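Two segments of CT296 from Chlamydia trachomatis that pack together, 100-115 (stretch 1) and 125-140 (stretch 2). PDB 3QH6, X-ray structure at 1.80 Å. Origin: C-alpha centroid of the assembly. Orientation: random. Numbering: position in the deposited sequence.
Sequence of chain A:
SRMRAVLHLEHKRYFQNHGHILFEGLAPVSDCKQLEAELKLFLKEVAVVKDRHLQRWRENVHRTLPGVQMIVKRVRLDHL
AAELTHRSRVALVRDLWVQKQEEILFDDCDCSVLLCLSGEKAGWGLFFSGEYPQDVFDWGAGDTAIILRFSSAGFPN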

ATOM      1  N   LYS A 100       1.060  14.040  -1.064  1.00 34.02           N
ATOM      2  CA  LYS A 100      -0.270  14.504  -0.621  1.00 33.96           C
ATOM      3  C   LYS A 100      -1.350  13.532  -1.098  1.00 29.72           C
ATOM      4  O   LYS A 100      -1.225  12.952  -2.182  1.00 30.41           O
ATOM      5  CB  LYS A 100      -0.552  15.885  -1.221  1.00 48.16           C
ATOM      6  CG  LYS A 100       0.653  16.811  -1.253  1.00 62.15           C
ATOM      7  CD  LYS A 100       0.303  18.183  -1.805  1.00 72.03           C
ATOM      8  CE  LYS A 100       1.306  19.235  -1.346  1.00 72.61           C
ATOM      9  NZ  LYS A 100       1.263  19.434   0.131  1.00 72.41           N
ATOM     10  N   GLN A 101      -2.434  13.379  -0.341  1.00 29.87           N
ATOM     11  CA  GLN A 101      -3.426  12.366  -0.705  1.00 36.54           C
ATOM     12  C   GLN A 101      -4.198  12.746  -1.967  1.00 36.05           C
ATOM     13  O   GLN A 101      -4.758  11.879  -2.633  1.00 31.73           O
ATOM     14  CB  GLN A 101      -4.386  12.044   0.445  1.00 36.74           C
ATOM     15  CG  GLN A 101      -5.475  13.047   0.713  1.00 48.66           C
ATOM     16  CD  GLN A 101      -6.582  12.444   1.564  1.00 57.82           C
ATOM     17  OE1 GLN A 101      -6.353  12.048   2.708  1.00 58.29           O
ATOM     18  NE2 GLN A 101      -7.780  12.334   0.994  1.00 58.57           N
ATOM     19  N   GLU A 102      -4.204  14.038  -2.299  1.00 26.30           N
ATOM     20  CA  GLU A 102      -4.906  14.536  -3.463  1.00 31.92           C
ATOM     21  C   GLU A 102      -4.286  14.005  -4.750  1.00 35.08           C
ATOM     22  O   GLU A 102      -4.882  14.092  -5.833  1.00 27.50           O
ATOM     23  CB  GLU A 102      -4.866  16.068  -3.470  1.00 48.10           C
ATOM     24  CG  GLU A 102      -5.744  16.728  -2.401  1.00 48.70           C
ATOM     25  CD  GLU A 102      -5.131  16.694  -0.998  1.00 59.89           C
ATOM     26  OE1 GLU A 102      -3.902  16.489  -0.866  1.00 44.60           O
ATOM     27  OE2 GLU A 102      -5.887  16.872  -0.017  1.00 68.43           O
ATOM     28  N   GLU A 103      -3.081  13.452  -4.628  1.00 32.84           N
ATOM     29  CA  GLU A 103      -2.322  12.990  -5.790  1.00 24.70           C
ATOM     30  C   GLU A 103      -2.762  11.580  -6.182  1.00 26.81           C
ATOM     31  O   GLU A 103      -2.455  11.076  -7.271  1.00 23.39           O
ATOM     32  CB  GLU A 103      -0.818  13.060  -5.473  1.00 25.16           C
ATOM     33  CG  GLU A 103      -0.291  14.507  -5.465  1.00 38.88           C
ATOM     34  CD  GLU A 103       1.130  14.640  -4.949  1.00 49.89           C
ATOM     35  OE1 GLU A 103       1.610  13.730  -4.237  1.00 44.98           O
ATOM     36  OE2 GLU A 103       1.770  15.669  -5.258  1.00 51.60           O
ATOM     37  N   ILE A 104      -3.525  10.957  -5.301  1.00 21.11           N
ATOM     38  CA  ILE A 104      -4.002   9.599  -5.516  1.00 22.17           C
ATOM     39  C   ILE A 104      -5.278   9.665  -6.319  1.00 22.67           C
ATOM     40  O   ILE A 104      -6.353   9.932  -5.766  1.00 23.26           O
ATOM     41  CB  ILE A 104      -4.329   8.925  -4.167  1.00 26.30           C
ATOM     42  CG1 ILE A 104      -3.125   9.006  -3.230  1.00 26.12           C
ATOM     43  CG2 ILE A 104      -4.790   7.480  -4.381  1.00 20.24           C
ATOM     44  CD1 ILE A 104      -3.413   8.460  -1.841  1.00 24.14           C
ATOM     45  N   LEU A 105      -5.189   9.434  -7.621  1.00 18.50           N
ATOM     46  CA  LEU A 105      -6.386   9.598  -8.464  1.00 17.04           C
ATOM     47  C   LEU A 105      -7.042   8.246  -8.725  1.00 24.27           C
ATOM     48  O   LEU A 105      -6.509   7.226  -8.329  1.00 21.12           O
ATOM     49  CB  LEU A 105      -5.998  10.250  -9.791  1.00 27.65           C
ATOM     50  CG  LEU A 105      -5.134  11.481  -9.579  1.00 36.13           C
ATOM     51  CD1 LEU A 105      -4.565  12.008 -10.896  1.00 36.93           C
ATOM     52  CD2 LEU A 105      -5.981  12.510  -8.889  1.00 27.39           C
ATOM     53  N   PHE A 106      -8.189   8.231  -9.401  1.00 22.54           N
ATOM     54  CA  PHE A 106      -8.860   6.968  -9.701  1.00 17.61           C
ATOM     55  C   PHE A 106      -7.992   6.011 -10.541  1.00 26.44           C
ATOM     56  O   PHE A 106      -7.353   6.413 -11.516  1.00 22.89           O
ATOM     57  CB  PHE A 106     -10.206   7.237 -10.440  1.00 21.50           C
ATOM     58  CG  PHE A 106     -10.950   5.968 -10.813  1.00 27.86           C
ATOM     59  CD1 PHE A 106     -11.630   5.253  -9.851  1.00 24.01           C
ATOM     60  CD2 PHE A 106     -10.980   5.501 -12.117  1.00 20.20           C
ATOM     61  CE1 PHE A 106     -12.306   4.087 -10.175  1.00 21.09           C
ATOM     62  CE2 PHE A 106     -11.664   4.340 -12.438  1.00 23.15           C
ATOM     63  CZ  PHE A 106     -12.333   3.633 -11.444  1.00 22.31           C
ATOM     64  N   ASP A 107      -8.018   4.730 -10.174  1.00 19.41           N
ATOM     65  CA  ASP A 107      -7.391   3.669 -10.954  1.00 17.36           C
ATOM     66  C   ASP A 107      -8.344   2.491 -10.883  1.00 23.98           C
ATOM     67  O   ASP A 107      -8.903   2.205  -9.827  1.00 23.65           O
ATOM     68  CB  ASP A 107      -6.014   3.309 -10.336  1.00 14.25           C
ATOM     69  CG  ASP A 107      -5.223   2.312 -11.172  1.00 24.84           C
ATOM     70  OD1 ASP A 107      -5.654   1.149 -11.271  1.00 24.22           O
ATOM     71  OD2 ASP A 107      -4.126   2.666 -11.670  1.00 24.57           O
ATOM     72  N   ASP A 108      -8.569   1.820 -12.005  1.00 19.74           N
ATOM     73  CA  ASP A 108      -9.597   0.780 -12.048  1.00 21.53           C
ATOM     74  C   ASP A 108      -9.066  -0.609 -11.683  1.00 21.99           C
ATOM     75  O   ASP A 108      -9.788  -1.608 -11.876  1.00 19.39           O
ATOM     76  CB  ASP A 108     -10.294   0.746 -13.442  1.00 21.99           C
ATOM     77  CG  ASP A 108      -9.391   0.208 -14.545  1.00 32.22           C
ATOM     78  OD1 ASP A 108      -8.163   0.130 -14.332  1.00 26.29           O
ATOM     79  OD2 ASP A 108      -9.905  -0.114 -15.646  1.00 33.98           O
ATOM     80  N   CYS A 109      -7.855  -0.686 -11.111  1.00 18.84           N
ATOM     81  CA  CYS A 109      -7.284  -1.990 -10.720  1.00 20.88           C
ATOM     82  C   CYS A 109      -8.155  -2.751  -9.703  1.00 25.00           C
ATOM     83  O   CYS A 109      -9.029  -2.174  -9.068  1.00 22.28           O
ATOM     84  CB  CYS A 109      -5.847  -1.825 -10.161  1.00 19.74           C
ATOM     85  SG  CYS A 109      -5.787  -0.843  -8.598  1.00 23.73           S
ATOM     86  N   ASP A 110      -7.926  -4.057  -9.558  1.00 18.12           N
ATOM     87  CA  ASP A 110      -8.714  -4.871  -8.630  1.00 21.41           C
ATOM     88  C   ASP A 110      -8.609  -4.326  -7.204  1.00 19.39           C
ATOM     89  O   ASP A 110      -9.589  -4.281  -6.473  1.00 21.44           O
ATOM     90  CB  ASP A 110      -8.239  -6.332  -8.650  1.00 20.24           C
ATOM     91  CG  ASP A 110      -8.401  -6.982 -10.002  1.00 28.82           C
ATOM     92  OD1 ASP A 110      -7.752  -6.511 -10.958  1.00 27.03           O
ATOM     93  OD2 ASP A 110      -9.164  -7.972 -10.104  1.00 32.83           O
ATOM     94  N   CYS A 111      -7.411  -3.916  -6.793  1.00 21.12           N
ATOM     95  CA  CYS A 111      -7.237  -3.474  -5.393  1.00 20.19           C
ATOM     96  C   CYS A 111      -6.028  -2.565  -5.298  1.00 21.86           C
ATOM     97  O   CYS A 111      -4.993  -2.864  -5.894  1.00 18.62           O
ATOM     98  CB  CYS A 111      -7.018  -4.681  -4.462  1.00 23.01           C
ATOM     99  SG  CYS A 111      -7.128  -4.241  -2.672  1.00 22.20           S
ATOM    100  N   SER A 112      -6.136  -1.460  -4.566  1.00 16.66           N
ATOM    101  CA  SER A 112      -4.940  -0.655  -4.291  1.00 12.66           C
ATOM    102  C   SER A 112      -4.470  -0.805  -2.834  1.00 15.53           C
ATOM    103  O   SER A 112      -5.254  -1.154  -1.939  1.00 15.70           O
ATOM    104  CB  SER A 112      -5.209   0.821  -4.622  1.00 18.73           C
ATOM    105  OG  SER A 112      -5.541   0.992  -5.993  1.00 16.48           O
ATOM    106  N   VAL A 113      -3.202  -0.492  -2.576  1.00 13.22           N
ATOM    107  CA  VAL A 113      -2.754  -0.393  -1.196  1.00 13.54           C
ATOM    108  C   VAL A 113      -2.009   0.902  -1.043  1.00 17.44           C
ATOM    109  O   VAL A 113      -1.093   1.188  -1.809  1.00 20.64           O
ATOM    110  CB  VAL A 113      -1.828  -1.563  -0.804  1.00 18.10           C
ATOM    111  CG1 VAL A 113      -1.202  -1.306   0.604  1.00 16.93           C
ATOM    112  CG2 VAL A 113      -2.600  -2.858  -0.829  1.00 19.11           C
ATOM    113  N   LEU A 114      -2.411   1.702  -0.069  1.00 14.86           N
ATOM    114  CA  LEU A 114      -1.680   2.925   0.239  1.00 17.74           C
ATOM    115  C   LEU A 114      -0.818   2.564   1.428  1.00 22.70           C
ATOM    116  O   LEU A 114      -1.329   2.174   2.456  1.00 21.50           O
ATOM    117  CB  LEU A 114      -2.666   4.066   0.579  1.00 19.49           C
ATOM    118  CG  LEU A 114      -2.123   5.449   0.976  1.00 23.63           C
ATOM    119  CD1 LEU A 114      -1.272   5.395   2.244  1.00 28.91           C
ATOM    120  CD2 LEU A 114      -1.340   6.045  -0.143  1.00 30.59           C
ATOM    121  N   LEU A 115       0.493   2.664   1.285  1.00 22.70           N
ATOM    122  CA  LEU A 115       1.381   2.352   2.400  1.00 15.75           C
ATOM    123  C   LEU A 115       2.093   3.612   2.841  1.00 19.29           C
ATOM    124  O   LEU A 115       2.756   4.252   2.048  1.00 19.49           O
ATOM    125  CB  LEU A 115       2.374   1.299   1.940  1.00 18.04           C
ATOM    126  CG  LEU A 115       3.381   0.754   2.941  1.00 25.00           C
ATOM    127  CD1 LEU A 115       2.726   0.040   4.131  1.00 28.61           C
ATOM    128  CD2 LEU A 115       4.240  -0.194   2.176  1.00 19.67           C
ATOM    129  N   GLY A 125      -1.047   0.704   6.425  1.00 20.07           N
ATOM    130  CA  GLY A 125      -1.475   0.582   5.035  1.00 19.92           C
ATOM    131  C   GLY A 125      -2.982   0.454   4.903  1.00 26.00           C
ATOM    132  O   GLY A 125      -3.647  -0.083   5.771  1.00 21.95           O
ATOM    133  N   LEU A 126      -3.519   0.963   3.802  1.00 18.59           N
ATOM    134  CA  LEU A 126      -4.952   0.938   3.531  1.00 15.26           C
ATOM    135  C   LEU A 126      -5.191   0.132   2.264  1.00 19.29           C
ATOM    136  O   LEU A 126      -4.632   0.483   1.220  1.00 15.29           O
ATOM    137  CB  LEU A 126      -5.476   2.394   3.356  1.00 21.62           C
ATOM    138  CG  LEU A 126      -6.951   2.612   2.951  1.00 23.23           C
ATOM    139  CD1 LEU A 126      -7.902   2.164   4.071  1.00 20.70           C
ATOM    140  CD2 LEU A 126      -7.231   4.069   2.596  1.00 24.72           C
ATOM    141  N   PHE A 127      -5.954  -0.965   2.342  1.00 16.26           N
ATOM    142  CA  PHE A 127      -6.378  -1.661   1.130  1.00 12.90           C
ATOM    143  C   PHE A 127      -7.698  -1.019   0.711  1.00 20.53           C
ATOM    144  O   PHE A 127      -8.559  -0.812   1.554  1.00 15.02           O
ATOM    145  CB  PHE A 127      -6.686  -3.125   1.362  1.00 15.48           C
ATOM    146  CG  PHE A 127      -5.468  -3.974   1.701  1.00 19.28           C
ATOM    147  CD1 PHE A 127      -4.972  -3.994   3.003  1.00 19.83           C
ATOM    148  CD2 PHE A 127      -4.875  -4.778   0.724  1.00 18.24           C
ATOM    149  CE1 PHE A 127      -3.882  -4.812   3.348  1.00 16.92           C
ATOM    150  CE2 PHE A 127      -3.766  -5.601   1.051  1.00 15.36           C
ATOM    151  CZ  PHE A 127      -3.267  -5.608   2.347  1.00 15.93           C
ATOM    152  N   PHE A 128      -7.900  -0.764  -0.576  1.00 13.06           N
ATOM    153  CA  PHE A 128      -9.173  -0.203  -1.003  1.00 12.14           C
ATOM    154  C   PHE A 128      -9.365  -0.444  -2.486  1.00 16.97           C
ATOM    155  O   PHE A 128      -8.413  -0.742  -3.195  1.00 14.90           O
ATOM    156  CB  PHE A 128      -9.220   1.322  -0.735  1.00 18.37           C
ATOM    157  CG  PHE A 128      -8.211   2.141  -1.557  1.00 20.14           C
ATOM    158  CD1 PHE A 128      -8.608   2.802  -2.719  1.00 15.22           C
ATOM    159  CD2 PHE A 128      -6.884   2.264  -1.142  1.00 15.58           C
ATOM    160  CE1 PHE A 128      -7.699   3.549  -3.460  1.00 15.71           C
ATOM    161  CE2 PHE A 128      -5.959   3.000  -1.877  1.00 18.26           C
ATOM    162  CZ  PHE A 128      -6.367   3.648  -3.042  1.00 15.73           C
ATOM    163  N   SER A 129     -10.588  -0.277  -2.988  1.00 21.54           N
ATOM    164  CA  SER A 129     -10.733  -0.296  -4.428  1.00 18.16           C
ATOM    165  C   SER A 129     -11.444   0.955  -4.884  1.00 20.59           C
ATOM    166  O   SER A 129     -12.110   1.603  -4.113  1.00 18.74           O
ATOM    167  CB  SER A 129     -11.415  -1.582  -4.921  1.00 31.84           C
ATOM    168  OG  SER A 129     -12.807  -1.504  -4.871  1.00 39.01           O
ATOM    169  N   GLY A 130     -11.275   1.302  -6.143  1.00 15.54           N
ATOM    170  CA  GLY A 130     -11.864   2.541  -6.653  1.00 19.14           C
ATOM    171  C   GLY A 130     -11.150   3.794  -6.164  1.00 25.54           C
ATOM    172  O   GLY A 130      -9.952   3.787  -5.935  1.00 24.73           O
ATOM    173  N   GLU A 131     -11.885   4.884  -6.013  1.00 20.75           N
ATOM    174  CA  GLU A 131     -11.298   6.169  -5.566  1.00 13.94           C
ATOM    175  C   GLU A 131     -10.777   6.079  -4.124  1.00 23.24           C
ATOM    176  O   GLU A 131     -11.340   5.363  -3.298  1.00 26.52           O
ATOM    177  CB  GLU A 131     -12.360   7.277  -5.663  1.00 19.10           C
ATOM    178  CG  GLU A 131     -12.972   7.363  -7.091  1.00 29.84           C
ATOM    179  CD  GLU A 131     -12.984   8.768  -7.648  1.00 52.98           C
ATOM    180  OE1 GLU A 131     -12.898   9.724  -6.845  1.00 65.94           O
ATOM    181  OE2 GLU A 131     -13.087   8.914  -8.891  1.00 44.41           O
ATOM    182  N   TYR A 132      -9.722   6.824  -3.829  1.00 23.17           N
ATOM    183  CA  TYR A 132      -9.189   6.876  -2.474  1.00 22.85           C
ATOM    184  C   TYR A 132     -10.284   7.348  -1.517  1.00 23.14           C
ATOM    185  O   TYR A 132     -10.949   8.366  -1.784  1.00 21.29           O
ATOM    186  CB  TYR A 132      -7.976   7.820  -2.414  1.00 22.11           C
ATOM    187  CG  TYR A 132      -7.243   7.750  -1.099  1.00 23.96           C
ATOM    188  CD1 TYR A 132      -6.474   6.633  -0.787  1.00 21.91           C
ATOM    189  CD2 TYR A 132      -7.297   8.798  -0.181  1.00 32.23           C
ATOM    190  CE1 TYR A 132      -5.802   6.552   0.398  1.00 24.35           C
ATOM    191  CE2 TYR A 132      -6.623   8.718   1.023  1.00 27.89           C
ATOM    192  CZ  TYR A 132      -5.880   7.586   1.301  1.00 25.30           C
ATOM    193  OH  TYR A 132      -5.189   7.464   2.474  1.00 25.10           O
ATOM    194  N   PRO A 133     -10.489   6.613  -0.404  1.00 23.26           N
ATOM    195  CA  PRO A 133     -11.584   6.957   0.517  1.00 29.25           C
ATOM    196  C   PRO A 133     -11.265   8.132   1.404  1.00 33.37           C
ATOM    197  O   PRO A 133     -10.196   8.195   2.028  1.00 38.14           O
ATOM    198  CB  PRO A 133     -11.747   5.683   1.357  1.00 30.40           C
ATOM    199  CG  PRO A 133     -10.467   5.034   1.308  1.00 21.94           C
ATOM    200  CD  PRO A 133      -9.882   5.318  -0.050  1.00 19.83           C
ATOM    201  N   GLN A 134     -12.220   9.050   1.483  1.00 47.75           N
ATOM    202  CA  GLN A 134     -12.063  10.259   2.270  1.00 51.32           C
ATOM    203  C   GLN A 134     -12.353   9.983   3.743  1.00 48.79           C
ATOM    204  O   GLN A 134     -13.201   9.151   4.086  1.00 43.80           O
ATOM    205  CB  GLN A 134     -12.975  11.362   1.717  1.00 53.46           C
ATOM    206  CG  GLN A 134     -12.651  11.750   0.272  1.00 60.42           C
ATOM    207  CD  GLN A 134     -11.215  12.231   0.096  1.00 65.51           C
ATOM    208  OE1 GLN A 134     -10.391  11.572  -0.550  1.00 62.07           O
ATOM    209  NE2 GLN A 134     -10.913  13.386   0.669  1.00 71.58           N
ATOM    210  N   ASP A 135     -11.619  10.675   4.607  1.00 44.06           N
ATOM    211  CA  ASP A 135     -11.805  10.571   6.048  1.00 50.22           C
ATOM    212  C   ASP A 135     -11.556   9.161   6.577  1.00 46.57           C
ATOM    213  O   ASP A 135     -12.263   8.701   7.471  1.00 54.29           O
ATOM    214  CB  ASP A 135     -13.214  11.033   6.442  1.00 58.58           C
ATOM    215  N   VAL A 136     -10.563   8.472   6.015  1.00 36.77           N
ATOM    216  CA  VAL A 136     -10.128   7.183   6.551  1.00 31.20           C
ATOM    217  C   VAL A 136      -8.652   7.266   6.969  1.00 31.06           C
ATOM    218  O   VAL A 136      -8.286   6.821   8.055  1.00 29.54           O
ATOM    219  CB  VAL A 136     -10.359   6.015   5.542  1.00 27.99           C
ATOM    220  CG1 VAL A 136      -9.746   4.724   6.054  1.00 32.24           C
ATOM    221  CG2 VAL A 136     -11.850   5.815   5.290  1.00 34.11           C
ATOM    222  N   PHE A 137      -7.799   7.835   6.110  1.00 24.19           N
ATOM    223  CA  PHE A 137      -6.371   7.904   6.424  1.00 27.49           C
ATOM    224  C   PHE A 137      -5.678   9.110   5.798  1.00 27.17           C
ATOM    225  O   PHE A 137      -5.893   9.440   4.625  1.00 28.27           O
ATOM    226  CB  PHE A 137      -5.650   6.621   5.961  1.00 28.18           C
ATOM    227  CG  PHE A 137      -4.177   6.602   6.315  1.00 26.91           C
ATOM    228  CD1 PHE A 137      -3.768   6.353   7.615  1.00 30.27           C
ATOM    229  CD2 PHE A 137      -3.206   6.854   5.351  1.00 28.53           C
ATOM    230  CE1 PHE A 137      -2.406   6.357   7.950  1.00 26.10           C
ATOM    231  CE2 PHE A 137      -1.839   6.867   5.680  1.00 32.52           C
ATOM    232  CZ  PHE A 137      -1.444   6.612   6.989  1.00 35.40           C
ATOM    233  N   ASP A 138      -4.814   9.734   6.577  1.00 32.34           N
ATOM    234  CA  ASP A 138      -4.004  10.827   6.070  1.00 33.93           C
ATOM    235  C   ASP A 138      -2.727  10.951   6.899  1.00 28.47           C
ATOM    236  O   ASP A 138      -2.635  10.406   8.011  1.00 31.08           O
ATOM    237  CB  ASP A 138      -4.795  12.138   6.092  1.00 45.55           C
ATOM    238  CG  ASP A 138      -4.443  13.061   4.924  1.00 55.54           C
ATOM    239  OD1 ASP A 138      -3.333  12.934   4.356  1.00 50.66           O
ATOM    240  OD2 ASP A 138      -5.282  13.916   4.567  1.00 55.76           O
ATOM    241  N   TRP A 139      -1.748  11.665   6.348  1.00 33.82           N
ATOM    242  CA  TRP A 139      -0.428  11.816   6.961  1.00 40.09           C
ATOM    243  C   TRP A 139       0.015  13.283   6.914  1.00 41.19           C
ATOM    244  O   TRP A 139      -0.484  14.054   6.107  1.00 46.09           O
ATOM    245  CB  TRP A 139       0.585  10.916   6.235  1.00 31.08           C
ATOM    246  CG  TRP A 139       0.693  11.159   4.719  1.00 36.44           C
ATOM    247  CD1 TRP A 139       1.624  11.929   4.081  1.00 36.72           C
ATOM    248  CD2 TRP A 139      -0.142  10.601   3.681  1.00 30.11           C
ATOM    249  NE1 TRP A 139       1.413  11.900   2.716  1.00 32.81           N
ATOM    250  CE2 TRP A 139       0.339  11.093   2.448  1.00 26.34           C
ATOM    251  CE3 TRP A 139      -1.254   9.745   3.681  1.00 33.23           C
ATOM    252  CZ2 TRP A 139      -0.254  10.760   1.220  1.00 24.45           C
ATOM    253  CZ3 TRP A 139      -1.848   9.419   2.455  1.00 34.38           C
ATOM    254  CH2 TRP A 139      -1.341   9.923   1.247  1.00 26.10           C
ATOM    255  N   GLY A 140       0.951  13.660   7.778  1.00 43.39           N
ATOM    256  CA  GLY A 140       1.371  15.045   7.913  1.00 44.36           C
ATOM    257  C   GLY A 140       2.111  15.554   6.698  1.00 43.44           C
ATOM    258  O   GLY A 140       2.624  14.770   5.906  1.00 37.71           O
TER
HETATM  259  O   HOH W   1      -8.757   8.258  -6.102  1.00 28.98           O
HETATM  260  O   HOH W   2      -7.708   5.210  -6.597  1.00 22.87           O
HETATM  261  O   HOH W   3      -9.638   0.250  -8.151  1.00 21.99           O
HETATM  262  O   HOH W   4      -8.184   1.414  -6.307  1.00 24.73           O

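Strands 125-128 and 111-115 of CT296 run antiparallel, and stretch 2 then continues as loop across the rest of stretch 1, burying 1104 Å² in all. Gly125 sits opposite Leu115 and comes so close that its CA lies 3.0 Å from Leu114 O, a CA-H...O contact. Leu126 and Leu114 form a hydrogen-bonded pair, Leu126 N to Leu114 O and Leu114 N to Leu126 O both at 2.8 Å; their side chains share one face of the sheet. Phe127 turns to the other face, where its CD2 packs 3.4 Å from Val113 CG2 and its ring edge meets the sulfur of Cys111. Phe128 returns to the Leu114 face and closes a second pair: Ser112 N to Phe128 O is 2.8 Å, Phe128 N to Ser112 O 3.0 Å. Its chi1 of 65° (p) swings the ring back across the neighbouring strand, over Ser112 CB, 3.8 Å from the ring centroid; a side chain as small as serine leaves room for this. Beyond the strand, water takes over from direct backbone pairing. Gly130, whose positive phi of 73° favours glycine, gives its N to water 3, which in turn donates to Asp107 O and Cys109 O; water 2 ties Gly130 O to Leu105 O. Gly130 CA lies 3.9 Å from Phe106 CE1. Water 1 joins Tyr132 N to Ile104 O, while the tyrosine ring points inward and receives Ile104 CD1 over its face, 3.8 Å from the centroid. Tyr132 OH donates to Phe137 O at 3.0 Å, bracing the loop from within. Phe137 CE2 reaches Leu114 CD1 at 3.8 Å. Asp138 OD1 accepts from Trp139 N at 2.8 Å. Finally, Trp139 brings its indole beside Gln101, CH2 to CB 3.8 Å, and sets CH2 4.0 Å from Ile104 CD1, enclosing the apolar cluster.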